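Local coordinates for lipolytic protein G-D-S-L family (Chitinophaga pinensis, PDB 4Q7Q) that is of unproven function but, as a GDSL-family member of the SGNH hydrolase clan, probably hydrolyses ester bonds in lipids or related acyl substrates, at residues Thr7-Gly12 against Ile47-Asn52; Ser14-Asn19 against Gly32-Leu37; Gly86-Lys91 against Asn101-Gly106. One frame throughout, in Å; residues are numbered along the deposited sequence.

Contact 1: residues Thr7-Gly12 against Ile47-Asn52; sequences TWVAIG and INQGHN
Val9 to Gly12 run parallel to Ile47 to Gly50 as neighbouring strands, the short axes 14° apart and the register pairing Val9 with Ile47 and Ile11 with Gln49. The ladder runs from Ile47 N, which donates to Trp8 O, to His51 N, which reaches Gly12 O over 2.8 Å and carries the pairing one residue beyond the strand 47-50.

On the face of Val9, Ile11, Ile47 and Gln49, the CD1 end of Ile47 lies 3.6 Å from Thr7 CG2 and 4.1 Å from Val9 CG2. The other methyl of Val9, CG1, set anti to the backbone N (chi1 172°), lies 3.8 Å from Gln49 CG, the two side chains running alongside each other. Gln49 then bends at chi2 (-82°), and its OE1 accepts from His51 NE2 at 2.8 Å, within the plane of the imidazole; Gln49 NE2 donates to Leu66 O. On the opposite face Asn48 OD1 closes an Asx turn onto Gly50 N (2.8 Å), while Ala10 CB lies against one face of the Trp8 ring, whose NE1 is held by Ser75.

The bond to Gln49 implies a proton on His51 NE2 and, with Trp54 meeting the same ring, probably limits how the imidazole can turn, while His51 N on Gly12 O holds the backbone beside strand 6-12 past Gly50.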
ATOM      1  N   THR A   7      -2.478  18.187 -12.195  1.00 23.27           N
ATOM      2  CA  THR A   7      -3.222  16.941 -12.186  1.00 22.97           C
ATOM      3  C   THR A   7      -2.295  15.820 -11.725  1.00 21.84           C
ATOM      4  O   THR A   7      -1.215  15.624 -12.284  1.00 22.88           O
ATOM      5  CB  THR A   7      -3.804  16.618 -13.574  1.00 24.81           C
ATOM      6  OG1 THR A   7      -4.773  17.616 -13.932  1.00 26.69           O
ATOM      7  CG2 THR A   7      -4.471  15.250 -13.574  1.00 26.74           C
ATOM      8  N   TRP A   8      -2.726  15.102 -10.695  1.00 20.17           N
ATOM      9  CA  TRP A   8      -1.941  14.041 -10.082  1.00 18.53           C
ATOM     10  C   TRP A   8      -2.689  12.723 -10.178  1.00 18.78           C
ATOM     11  O   TRP A   8      -3.748  12.566  -9.575  1.00 20.41           O
ATOM     12  CB  TRP A   8      -1.683  14.384  -8.612  1.00 18.70           C
ATOM     13  CG  TRP A   8      -1.257  13.229  -7.736  1.00 18.05           C
ATOM     14  CD1 TRP A   8      -0.444  12.180  -8.077  1.00 16.99           C
ATOM     15  CD2 TRP A   8      -1.648  13.008  -6.378  1.00 17.89           C
ATOM     16  NE1 TRP A   8      -0.292  11.334  -7.003  1.00 17.95           N
ATOM     17  CE2 TRP A   8      -1.029  11.817  -5.951  1.00 16.93           C
ATOM     18  CE3 TRP A   8      -2.463  13.705  -5.479  1.00 18.44           C
ATOM     19  CZ2 TRP A   8      -1.201  11.306  -4.665  1.00 18.22           C
ATOM     20  CZ3 TRP A   8      -2.629  13.200  -4.202  1.00 19.39           C
ATOM     21  CH2 TRP A   8      -1.997  12.014  -3.806  1.00 18.91           C
ATOM     22  N   VAL A   9      -2.130  11.785 -10.938  1.00 18.47           N
ATOM     23  CA  VAL A   9      -2.684  10.442 -11.042  1.00 17.87           C
ATOM     24  C   VAL A   9      -2.022   9.552  -9.996  1.00 16.03           C
ATOM     25  O   VAL A   9      -0.797   9.380  -9.994  1.00 17.34           O
ATOM     26  CB  VAL A   9      -2.488   9.849 -12.453  1.00 17.83           C
ATOM     27  CG1 VAL A   9      -2.892   8.383 -12.493  1.00 19.39           C
ATOM     28  CG2 VAL A   9      -3.288  10.646 -13.463  1.00 19.45           C
ATOM     29  N   ALA A  10      -2.833   9.025  -9.081  1.00 15.60           N
ATOM     30  CA  ALA A  10      -2.338   8.145  -8.035  1.00 15.63           C
ATOM     31  C   ALA A  10      -2.632   6.703  -8.415  1.00 15.72           C
ATOM     32  O   ALA A  10      -3.773   6.259  -8.347  1.00 16.73           O
ATOM     33  CB  ALA A  10      -2.990   8.490  -6.698  1.00 16.37           C
ATOM     34  N   ILE A  11      -1.597   5.981  -8.829  1.00 15.35           N
ATOM     35  CA  ILE A  11      -1.734   4.585  -9.217  1.00 13.40           C
ATOM     36  C   ILE A  11      -1.478   3.740  -7.982  1.00 13.56           C
ATOM     37  O   ILE A  11      -0.515   3.975  -7.243  1.00 15.46           O
ATOM     38  CB  ILE A  11      -0.732   4.220 -10.337  1.00 14.95           C
ATOM     39  CG1 ILE A  11      -1.036   5.052 -11.581  1.00 16.39           C
ATOM     40  CG2 ILE A  11      -0.763   2.715 -10.660  1.00 16.65           C
ATOM     41  CD1 ILE A  11      -0.014   4.928 -12.669  1.00 16.91           C
ATOM     42  N   GLY A  12      -2.326   2.759  -7.741  1.00 14.11           N
ATOM     43  CA  GLY A  12      -2.136   1.945  -6.563  1.00 13.23           C
ATOM     44  C   GLY A  12      -3.094   0.785  -6.441  1.00 12.68           C
ATOM     45  O   GLY A  12      -3.768   0.407  -7.408  1.00 13.95           O
ATOM     46  N   ILE A  47      -6.388  12.073  -9.156  1.00 18.33           N
ATOM     47  CA  ILE A  47      -7.197  11.116  -9.876  1.00 17.66           C
ATOM     48  C   ILE A  47      -6.883   9.768  -9.257  1.00 17.40           C
ATOM     49  O   ILE A  47      -5.722   9.361  -9.191  1.00 18.16           O
ATOM     50  CB  ILE A  47      -6.853  11.123 -11.365  1.00 19.65           C
ATOM     51  CG1 ILE A  47      -7.328  12.439 -11.976  1.00 22.12           C
ATOM     52  CG2 ILE A  47      -7.489   9.937 -12.074  1.00 20.35           C
ATOM     53  CD1 ILE A  47      -6.920  12.620 -13.406  1.00 24.99           C
ATOM     54  N   ASN A  48      -7.918   9.091  -8.783  1.00 16.23           N
ATOM     55  CA  ASN A  48      -7.754   7.824  -8.094  1.00 15.46           C
ATOM     56  C   ASN A  48      -7.645   6.655  -9.072  1.00 15.40           C
ATOM     57  O   ASN A  48      -8.646   6.185  -9.621  1.00 17.55           O
ATOM     58  CB  ASN A  48      -8.918   7.613  -7.124  1.00 15.77           C
ATOM     59  CG  ASN A  48      -8.714   6.429  -6.203  1.00 15.84           C
ATOM     60  OD1 ASN A  48      -8.075   5.440  -6.570  1.00 16.19           O
ATOM     61  ND2 ASN A  48      -9.264   6.516  -4.997  1.00 16.25           N
ATOM     62  N   GLN A  49      -6.418   6.203  -9.292  1.00 15.53           N
ATOM     63  CA  GLN A  49      -6.166   5.012 -10.092  1.00 15.42           C
ATOM     64  C   GLN A  49      -5.684   3.873  -9.191  1.00 14.16           C
ATOM     65  O   GLN A  49      -4.775   3.107  -9.526  1.00 14.50           O
ATOM     66  CB  GLN A  49      -5.202   5.306 -11.246  1.00 16.66           C
ATOM     67  CG  GLN A  49      -5.887   5.973 -12.432  1.00 18.51           C
ATOM     68  CD  GLN A  49      -6.590   4.971 -13.325  1.00 18.63           C
ATOM     69  OE1 GLN A  49      -6.600   3.766 -13.047  1.00 19.99           O
ATOM     70  NE2 GLN A  49      -7.164   5.460 -14.422  1.00 19.70           N
ATOM     71  N   GLY A  50      -6.313   3.779  -8.023  1.00 13.98           N
ATOM     72  CA  GLY A  50      -6.107   2.660  -7.129  1.00 14.27           C
ATOM     73  C   GLY A  50      -7.094   1.580  -7.499  1.00 14.58           C
ATOM     74  O   GLY A  50      -8.293   1.845  -7.675  1.00 16.11           O
ATOM     75  N   HIS A  51      -6.596   0.359  -7.615  1.00 14.09           N
ATOM     76  CA  HIS A  51      -7.431  -0.779  -7.981  1.00 14.30           C
ATOM     77  C   HIS A  51      -7.436  -1.803  -6.866  1.00 14.20           C
ATOM     78  O   HIS A  51      -6.397  -2.336  -6.487  1.00 13.66           O
ATOM     79  CB  HIS A  51      -6.959  -1.365  -9.307  1.00 14.40           C
ATOM     80  CG  HIS A  51      -7.114  -0.406 -10.438  1.00 13.71           C
ATOM     81  ND1 HIS A  51      -8.190  -0.442 -11.298  1.00 15.38           N
ATOM     82  CD2 HIS A  51      -6.368   0.660 -10.807  1.00 15.31           C
ATOM     83  CE1 HIS A  51      -8.085   0.547 -12.167  1.00 16.48           C
ATOM     84  NE2 HIS A  51      -6.989   1.235 -11.888  1.00 17.00           N
ATOM     85  N   ASN A  52      -8.627  -2.040  -6.330  1.00 14.59           N
ATOM     86  CA  ASN A  52      -8.806  -2.824  -5.119  1.00 15.43           C
ATOM     87  C   ASN A  52      -8.313  -4.247  -5.310  1.00 15.44           C
ATOM     88  O   ASN A  52      -8.815  -4.969  -6.163  1.00 17.00           O
ATOM     89  CB  ASN A  52     -10.280  -2.804  -4.709  1.00 16.04           C
ATOM     90  CG  ASN A  52     -10.499  -3.307  -3.291  1.00 19.11           C
ATOM     91  OD1 ASN A  52      -9.547  -3.517  -2.552  1.00 22.69           O
ATOM     92  ND2 ASN A  52     -11.754  -3.474  -2.905  1.00 20.71           N
TER

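Contact 2: residues Ser14-Asn19 against Gly32-Leu37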
ATOM      1  N   SER A  14      -5.530  -1.277  -3.023  1.00 14.03           N
ATOM      2  CA  SER A  14      -6.620  -0.894  -2.130  1.00 13.98           C
ATOM      3  C   SER A  14      -6.272   0.304  -1.257  1.00 14.19           C
ATOM      4  O   SER A  14      -7.134   1.100  -0.934  1.00 15.37           O
ATOM      5  CB  SER A  14      -7.042  -2.060  -1.235  1.00 15.91           C
ATOM      6  OG  SER A  14      -5.918  -2.608  -0.586  1.00 18.63           O
ATOM      7  N   ILE A  15      -5.014   0.425  -0.860  1.00 13.92           N
ATOM      8  CA  ILE A  15      -4.620   1.537  -0.003  1.00 14.46           C
ATOM      9  C   ILE A  15      -4.915   2.890  -0.676  1.00 15.34           C
ATOM     10  O   ILE A  15      -5.262   3.863  -0.007  1.00 16.80           O
ATOM     11  CB  ILE A  15      -3.164   1.375   0.455  1.00 14.66           C
ATOM     12  CG1 ILE A  15      -3.068   0.136   1.351  1.00 15.84           C
ATOM     13  CG2 ILE A  15      -2.660   2.606   1.182  1.00 14.69           C
ATOM     14  CD1 ILE A  15      -1.661  -0.307   1.683  1.00 19.97           C
ATOM     15  N   THR A  16      -4.841   2.914  -2.008  1.00 14.57           N
ATOM     16  CA  THR A  16      -5.165   4.092  -2.809  1.00 14.06           C
ATOM     17  C   THR A  16      -6.653   4.136  -3.127  1.00 14.96           C
ATOM     18  O   THR A  16      -7.306   5.159  -2.945  1.00 15.32           O
ATOM     19  CB  THR A  16      -4.340   4.084  -4.104  1.00 13.54           C
ATOM     20  OG1 THR A  16      -2.953   4.121  -3.752  1.00 14.76           O
ATOM     21  CG2 THR A  16      -4.684   5.270  -4.995  1.00 14.47           C
ATOM     22  N   TYR A  17      -7.170   3.015  -3.613  1.00 14.19           N
ATOM     23  CA  TYR A  17      -8.588   2.867  -3.931  1.00 14.68           C
ATOM     24  C   TYR A  17      -9.521   3.372  -2.822  1.00 15.26           C
ATOM     25  O   TYR A  17     -10.490   4.099  -3.086  1.00 16.80           O
ATOM     26  CB  TYR A  17      -8.872   1.391  -4.205  1.00 15.42           C
ATOM     27  CG  TYR A  17     -10.340   1.033  -4.345  1.00 15.70           C
ATOM     28  CD1 TYR A  17     -10.984   1.120  -5.576  1.00 18.20           C
ATOM     29  CD2 TYR A  17     -11.070   0.572  -3.250  1.00 17.07           C
ATOM     30  CE1 TYR A  17     -12.322   0.776  -5.708  1.00 19.18           C
ATOM     31  CE2 TYR A  17     -12.396   0.229  -3.367  1.00 17.87           C
ATOM     32  CZ  TYR A  17     -13.023   0.331  -4.600  1.00 19.65           C
ATOM     33  OH  TYR A  17     -14.351  -0.011  -4.720  1.00 23.55           O
ATOM     34  N   LEU A  18      -9.212   2.996  -1.583  1.00 14.72           N
ATOM     35  CA  LEU A  18     -10.104   3.239  -0.457  1.00 15.59           C
ATOM     36  C   LEU A  18     -10.280   4.712  -0.111  1.00 15.70           C
ATOM     37  O   LEU A  18     -11.193   5.056   0.636  1.00 17.14           O
ATOM     38  CB  LEU A  18      -9.626   2.471   0.779  1.00 15.26           C
ATOM     39  CG  LEU A  18      -9.822   0.955   0.693  1.00 16.61           C
ATOM     40  CD1 LEU A  18      -9.028   0.212   1.787  1.00 17.18           C
ATOM     41  CD2 LEU A  18     -11.310   0.597   0.721  1.00 17.84           C
ATOM     42  N   ASN A  19      -9.413   5.575  -0.643  1.00 16.07           N
ATOM     43  CA  ASN A  19      -9.543   7.015  -0.427  1.00 17.30           C
ATOM     44  C   ASN A  19     -10.943   7.513  -0.767  1.00 18.19           C
ATOM     45  O   ASN A  19     -11.469   8.420  -0.119  1.00 18.90           O
ATOM     46  CB  ASN A  19      -8.513   7.784  -1.257  1.00 17.02           C
ATOM     47  CG  ASN A  19      -8.546   9.276  -0.986  1.00 16.58           C
ATOM     48  OD1 ASN A  19      -7.934   9.761  -0.034  1.00 16.95           O
ATOM     49  ND2 ASN A  19      -9.269  10.016  -1.821  1.00 17.70           N
ATOM     50  N   GLY A  32      -8.773   9.528   3.436  1.00 18.87           N
ATOM     51  CA  GLY A  32      -7.679   8.740   2.887  1.00 17.21           C
ATOM     52  C   GLY A  32      -6.463   9.589   2.568  1.00 17.05           C
ATOM     53  O   GLY A  32      -6.478  10.801   2.772  1.00 17.68           O
ATOM     54  N   TYR A  33      -5.404   8.976   2.051  1.00 15.33           N
ATOM     55  CA  TYR A  33      -4.160   9.732   1.876  1.00 16.01           C
ATOM     56  C   TYR A  33      -4.171  10.700   0.687  1.00 16.44           C
ATOM     57  O   TYR A  33      -3.427  11.681   0.693  1.00 17.70           O
ATOM     58  CB  TYR A  33      -2.915   8.819   1.877  1.00 16.54           C
ATOM     59  CG  TYR A  33      -2.584   8.170   0.552  1.00 16.01           C
ATOM     60  CD1 TYR A  33      -1.772   8.815  -0.380  1.00 16.90           C
ATOM     61  CD2 TYR A  33      -3.056   6.901   0.241  1.00 16.45           C
ATOM     62  CE1 TYR A  33      -1.463   8.224  -1.583  1.00 15.99           C
ATOM     63  CE2 TYR A  33      -2.750   6.305  -0.971  1.00 16.59           C
ATOM     64  CZ  TYR A  33      -1.951   6.964  -1.874  1.00 15.99           C
ATOM     65  OH  TYR A  33      -1.668   6.370  -3.080  1.00 15.65           O
ATOM     66  N   LEU A  34      -5.014  10.446  -0.314  1.00 16.58           N
ATOM     67  CA  LEU A  34      -5.136  11.385  -1.439  1.00 16.43           C
ATOM     68  C   LEU A  34      -5.806  12.672  -0.976  1.00 17.73           C
ATOM     69  O   LEU A  34      -5.353  13.785  -1.287  1.00 18.08           O
ATOM     70  CB  LEU A  34      -5.962  10.794  -2.588  1.00 16.65           C
ATOM     71  CG  LEU A  34      -5.625   9.381  -3.077  1.00 16.89           C
ATOM     72  CD1 LEU A  34      -6.477   9.017  -4.299  1.00 16.91           C
ATOM     73  CD2 LEU A  34      -4.152   9.236  -3.390  1.00 17.58           C
ATOM     74  N   THR A  35      -6.894  12.506  -0.232  1.00 17.93           N
ATOM     75  CA  THR A  35      -7.636  13.627   0.340  1.00 18.06           C
ATOM     76  C   THR A  35      -6.731  14.446   1.252  1.00 17.85           C
ATOM     77  O   THR A  35      -6.683  15.670   1.158  1.00 19.62           O
ATOM     78  CB  THR A  35      -8.866  13.117   1.108  1.00 18.58           C
ATOM     79  OG1 THR A  35      -9.740  12.444   0.192  1.00 19.82           O
ATOM     80  CG2 THR A  35      -9.620  14.260   1.805  1.00 18.66           C
ATOM     81  N   ARG A  36      -5.984  13.765   2.116  1.00 17.89           N
ATOM     82  CA  ARG A  36      -5.100  14.456   3.044  0.81 17.87           C
ATOM     83  C   ARG A  36      -3.940  15.155   2.334  1.00 19.35           C
ATOM     84  O   ARG A  36      -3.551  16.254   2.725  1.00 20.68           O
ATOM     85  CB  ARG A  36      -4.589  13.495   4.108  0.81 18.03           C
ATOM     86  CG  ARG A  36      -5.689  12.965   5.003  0.81 19.72           C
ATOM     87  CD  ARG A  36      -5.154  11.954   6.025  0.81 21.98           C
ATOM     88  NE  ARG A  36      -6.224  11.442   6.879  0.81 22.35           N
ATOM     89  CZ  ARG A  36      -6.716  12.099   7.923  0.81 25.67           C
ATOM     90  NH1 ARG A  36      -7.700  11.575   8.639  0.81 26.26           N
ATOM     91  NH2 ARG A  36      -6.219  13.285   8.255  0.81 28.63           N
ATOM     92  N   LEU A  37      -3.391  14.526   1.295  1.00 18.47           N
ATOM     93  CA  LEU A  37      -2.339  15.173   0.508  1.00 19.14           C
ATOM     94  C   LEU A  37      -2.865  16.489  -0.058  1.00 18.73           C
ATOM     95  O   LEU A  37      -2.208  17.528   0.032  1.00 19.46           O
ATOM     96  CB  LEU A  37      -1.848  14.262  -0.630  1.00 18.57           C
ATOM     97  CG  LEU A  37      -0.684  14.728  -1.530  1.00 19.74           C
ATOM     98  CD1 LEU A  37      -1.065  15.822  -2.566  1.00 18.94           C
ATOM     99  CD2 LEU A  37       0.502  15.179  -0.686  1.00 21.86           C
TER
HETATM  100  O   HOH W   1      -6.500   6.318   1.031  1.00 17.97           O
HETATM  101  O   HOH W   2     -10.820  10.388   1.503  1.00 18.82           O
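Asn19 plugs into the first turn of helix 33-40, and this is the tight part of the contact. Its CG, anti to the backbone N (chi1 -176°), is carried toward the helix start just after Gly32, the N-cap residue. Asn19 OD1 accepts from Thr35 N at 2.9 Å along a nearly straight bond (170°). The same oxygen lies 3.0 Å from both Leu34 N and Gly32 C. Leu34 crosses the amide obliquely, its CB 3.4 Å from Asn19 CG. Gly32 has no CB, and the space one would take is filled by Asn19 OD1.

Farther along, the hydroxyls of Tyr33 and Thr16 come together, Tyr33 OH to Thr16 OG1 2.7 Å, with OG1 and Ile15 O both at the edge of the phenol ring.

The looser part relies on water to join the backbones. One molecule links Ile15 O to Tyr33 N; a second, next to the Asn19 amide, receives from Gly32 N, donates to Asn19 O and meets OG1 of the partly exposed Thr35.

Ser14, whose OG bonds His238 NE2 in what is probably the catalytic triad with Asp235, starts helix 14-17, and Asn19 lies in the 3-10 segment that follows. The partial negative charge on Asn19 OD1 probably suits the positive end of helix 33-40.

Contact 3: residues Gly86-Lys91 against Asn101-Gly106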
ATOM      1  N   GLY A  86       2.953 -13.974  -3.682  1.00 17.04           N
ATOM      2  CA  GLY A  86       4.182 -14.709  -3.928  1.00 18.03           C
ATOM      3  C   GLY A  86       4.811 -14.455  -5.290  1.00 19.02           C
ATOM      4  O   GLY A  86       5.594 -15.283  -5.776  1.00 22.92           O
ATOM      5  N   ARG A  87       4.480 -13.327  -5.919  1.00 18.19           N
ATOM      6  CA  ARG A  87       5.087 -12.977  -7.210  1.00 18.74           C
ATOM      7  C   ARG A  87       6.569 -12.735  -7.032  1.00 17.36           C
ATOM      8  O   ARG A  87       6.971 -12.061  -6.088  1.00 16.37           O
ATOM      9  CB  ARG A  87       4.499 -11.684  -7.778  1.00 21.92           C
ATOM     10  CG  ARG A  87       3.230 -11.794  -8.580  1.00 24.91           C
ATOM     11  CD  ARG A  87       3.002 -10.486  -9.341  1.00 22.38           C
ATOM     12  NE  ARG A  87       3.524 -10.500 -10.711  1.00 19.74           N
ATOM     13  CZ  ARG A  87       4.109  -9.461 -11.310  1.00 17.83           C
ATOM     14  NH1 ARG A  87       4.289  -8.316 -10.655  1.00 16.07           N
ATOM     15  NH2 ARG A  87       4.530  -9.565 -12.568  1.00 18.62           N
ATOM     16  N   PRO A  88       7.392 -13.254  -7.950  1.00 16.65           N
ATOM     17  CA  PRO A  88       8.832 -13.017  -7.819  1.00 17.76           C
ATOM     18  C   PRO A  88       9.180 -11.539  -7.962  1.00 17.54           C
ATOM     19  O   PRO A  88       8.690 -10.853  -8.861  1.00 19.14           O
ATOM     20  CB  PRO A  88       9.435 -13.822  -8.978  1.00 17.56           C
ATOM     21  CG  PRO A  88       8.327 -14.084  -9.911  1.00 20.16           C
ATOM     22  CD  PRO A  88       7.068 -14.111  -9.103  1.00 18.49           C
ATOM     23  N   VAL A  89      10.021 -11.059  -7.059  1.00 16.69           N
ATOM     24  CA  VAL A  89      10.487  -9.690  -7.106  1.00 16.73           C
ATOM     25  C   VAL A  89      11.286  -9.453  -8.380  1.00 17.48           C
ATOM     26  O   VAL A  89      11.115  -8.443  -9.056  1.00 17.28           O
ATOM     27  CB  VAL A  89      11.372  -9.389  -5.891  1.00 17.66           C
ATOM     28  CG1 VAL A  89      12.093  -8.059  -6.067  1.00 18.95           C
ATOM     29  CG2 VAL A  89      10.533  -9.400  -4.618  1.00 18.75           C
ATOM     30  N   GLY A  90      12.141 -10.407  -8.717  1.00 19.44           N
ATOM     31  CA  GLY A  90      13.021 -10.253  -9.858  1.00 20.60           C
ATOM     32  C   GLY A  90      14.278  -9.478  -9.524  1.00 21.99           C
ATOM     33  O   GLY A  90      14.650  -9.336  -8.355  1.00 21.67           O
ATOM     34  N   LYS A  91      14.946  -8.984 -10.563  1.00 21.85           N
ATOM     35  CA  LYS A  91      16.185  -8.238 -10.389  1.00 23.38           C
ATOM     36  C   LYS A  91      16.161  -7.010 -11.283  1.00 22.55           C
ATOM     37  O   LYS A  91      15.303  -6.893 -12.152  1.00 22.68           O
ATOM     38  CB  LYS A  91      17.395  -9.116 -10.725  1.00 26.94           C
ATOM     39  CG  LYS A  91      17.568 -10.342  -9.820  1.00 29.82           C
ATOM     40  CD  LYS A  91      18.779 -11.191 -10.224  1.00 32.59           C
ATOM     41  CE  LYS A  91      19.050 -12.305  -9.212  1.00 35.07           C
ATOM     42  NZ  LYS A  91      20.151 -13.221  -9.644  1.00 37.14           N
ATOM     43  N   ASN A 101       6.068  -9.403 -18.282  1.00 20.37           N
ATOM     44  CA  ASN A 101       5.432  -8.991 -17.034  1.00 19.75           C
ATOM     45  C   ASN A 101       5.447 -10.123 -16.003  1.00 20.77           C
ATOM     46  O   ASN A 101       4.404 -10.556 -15.521  1.00 20.99           O
ATOM     47  CB  ASN A 101       3.998  -8.559 -17.337  1.00 18.76           C
ATOM     48  CG  ASN A 101       3.297  -7.975 -16.135  1.00 19.58           C
ATOM     49  OD1 ASN A 101       3.938  -7.416 -15.236  1.00 19.72           O
ATOM     50  ND2 ASN A 101       1.975  -8.108 -16.104  1.00 20.62           N
ATOM     51  N   THR A 102       6.645 -10.586 -15.662  1.00 20.83           N
ATOM     52  CA  THR A 102       6.807 -11.824 -14.903  1.00 21.71           C
ATOM     53  C   THR A 102       7.415 -11.627 -13.522  1.00 20.90           C
ATOM     54  O   THR A 102       7.539 -12.588 -12.746  1.00 21.19           O
ATOM     55  CB  THR A 102       7.728 -12.770 -15.663  1.00 23.57           C
ATOM     56  OG1 THR A 102       8.996 -12.128 -15.854  1.00 24.74           O
ATOM     57  CG2 THR A 102       7.131 -13.107 -17.019  1.00 24.85           C
ATOM     58  N   THR A 103       7.829 -10.395 -13.235  1.00 19.35           N
ATOM     59  CA  THR A 103       8.414 -10.041 -11.947  1.00 18.65           C
ATOM     60  C   THR A 103       7.940  -8.648 -11.596  1.00 17.18           C
ATOM     61  O   THR A 103       7.428  -7.923 -12.458  1.00 17.45           O
ATOM     62  CB  THR A 103       9.956  -9.992 -11.995  1.00 18.67           C
ATOM     63  OG1 THR A 103      10.376  -8.989 -12.936  1.00 19.64           O
ATOM     64  CG2 THR A 103      10.540 -11.341 -12.393  1.00 18.49           C
ATOM     65  N   VAL A 104       8.142  -8.265 -10.340  1.00 16.67           N
ATOM     66  CA  VAL A 104       7.807  -6.924  -9.875  1.00 17.39           C
ATOM     67  C   VAL A 104       8.624  -5.862 -10.615  1.00 16.09           C
ATOM     68  O   VAL A 104       8.073  -4.873 -11.104  1.00 16.04           O
ATOM     69  CB  VAL A 104       7.984  -6.795  -8.351  1.00 17.42           C
ATOM     70  CG1 VAL A 104       7.678  -5.384  -7.905  1.00 18.33           C
ATOM     71  CG2 VAL A 104       7.074  -7.790  -7.646  1.00 17.98           C
ATOM     72  N   TYR A 105       9.931  -6.071 -10.717  1.00 17.23           N
ATOM     73  CA  TYR A 105      10.768  -5.166 -11.494  1.00 18.29           C
ATOM     74  C   TYR A 105      10.249  -5.018 -12.934  1.00 18.51           C
ATOM     75  O   TYR A 105      10.221  -3.910 -13.480  1.00 19.23           O
ATOM     76  CB  TYR A 105      12.202  -5.681 -11.532  1.00 18.16           C
ATOM     77  CG  TYR A 105      13.102  -5.300 -10.368  1.00 18.55           C
ATOM     78  CD1 TYR A 105      13.725  -4.063 -10.326  1.00 19.59           C
ATOM     79  CD2 TYR A 105      13.378  -6.207  -9.348  1.00 18.17           C
ATOM     80  CE1 TYR A 105      14.583  -3.728  -9.294  1.00 20.59           C
ATOM     81  CE2 TYR A 105      14.241  -5.881  -8.309  1.00 18.98           C
ATOM     82  CZ  TYR A 105      14.844  -4.636  -8.290  1.00 20.57           C
ATOM     83  OH  TYR A 105      15.704  -4.279  -7.268  1.00 22.28           O
ATOM     84  N   GLY A 106       9.841  -6.131 -13.548  1.00 18.72           N
ATOM     85  CA  GLY A 106       9.259  -6.105 -14.883  1.00 18.41           C
ATOM     86  C   GLY A 106       7.981  -5.277 -14.959  1.00 18.04           C
ATOM     87  O   GLY A 106       7.790  -4.492 -15.890  1.00 19.07           O
TER
HETATM   88  O   HOH W   3       3.386 -12.431 -12.783  1.00 38.22           O
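Pro88 and Val89 present successive carbonyls to the start of helix 104-118. Val104 N donates to Pro88 O at 3.0 Å, and Tyr105 N to Val89 O at 3.1 Å along a nearly straight line (173°). The first turn of a helix leaves such N-H groups without partners of its own, and here the loop supplies them.

Side chains close round this pair of bonds. Gly90, whose backbone angles call for glycine, brings its CA within 3.7 Å of Thr103 CG2. Lys91 O sits over one face of the Tyr105 ring, 3.3 Å from CG, while Val89 O approaches the ring edge and Val89 CG1 meets Tyr105 CE2 at 3.8 Å. At the other end, a bend at chi3 (94°) turns Arg87 NE off the line of the chain, and the guanidinium beyond it lies beside the turn: NH2 makes weak bonds to Asn101 O (3.1 Å) and Thr103 O, with Thr103 CA over one guanidinium face. A water on NE adds a weak link to Asn101 O.

The second shell sets these groups. Asp82 forms a salt bridge with Arg87 NH1, and Ser107 OG bonds both that nitrogen and Asn101 OD1. Gln155 bonds Arg87 O and Val89 N and so probably steadies the loop, while Phe160 packs on Val89 and Val104.

Thr103 itself, with OG1 between the backbone N and the carbonyl carbon (chi1 61°), accepts from Gly106 N at 3.0 Å: a threonine N-cap, completed by loop carbonyls at the start of helix 104-118.

Overall arrangement
Contacts 1 and 2 form one neighbourhood, their centres about 9 Å apart. Strand 6-12 leads into helix 14-17 and helix 33-40 into strand 44-50, so contact 2 falls within the chain interval that contact 1 spans, and Asn48 meets the carbonyls of Thr16 and Tyr17. Together they build the edge of the five-stranded parallel sheet and the helices beside it, and contact 2 includes Ser14, the probable catalytic serine. Contact 3 comes later in the chain, about 21 Å from contact 1 and 25 Å from contact 2 between centres, on the opposite side of the chain's centre from contact 2. It secures the start of helix 104-118, which precedes strand 123-127 of the same sheet, as expected for the alpha/beta fold of SGNH hydrolases.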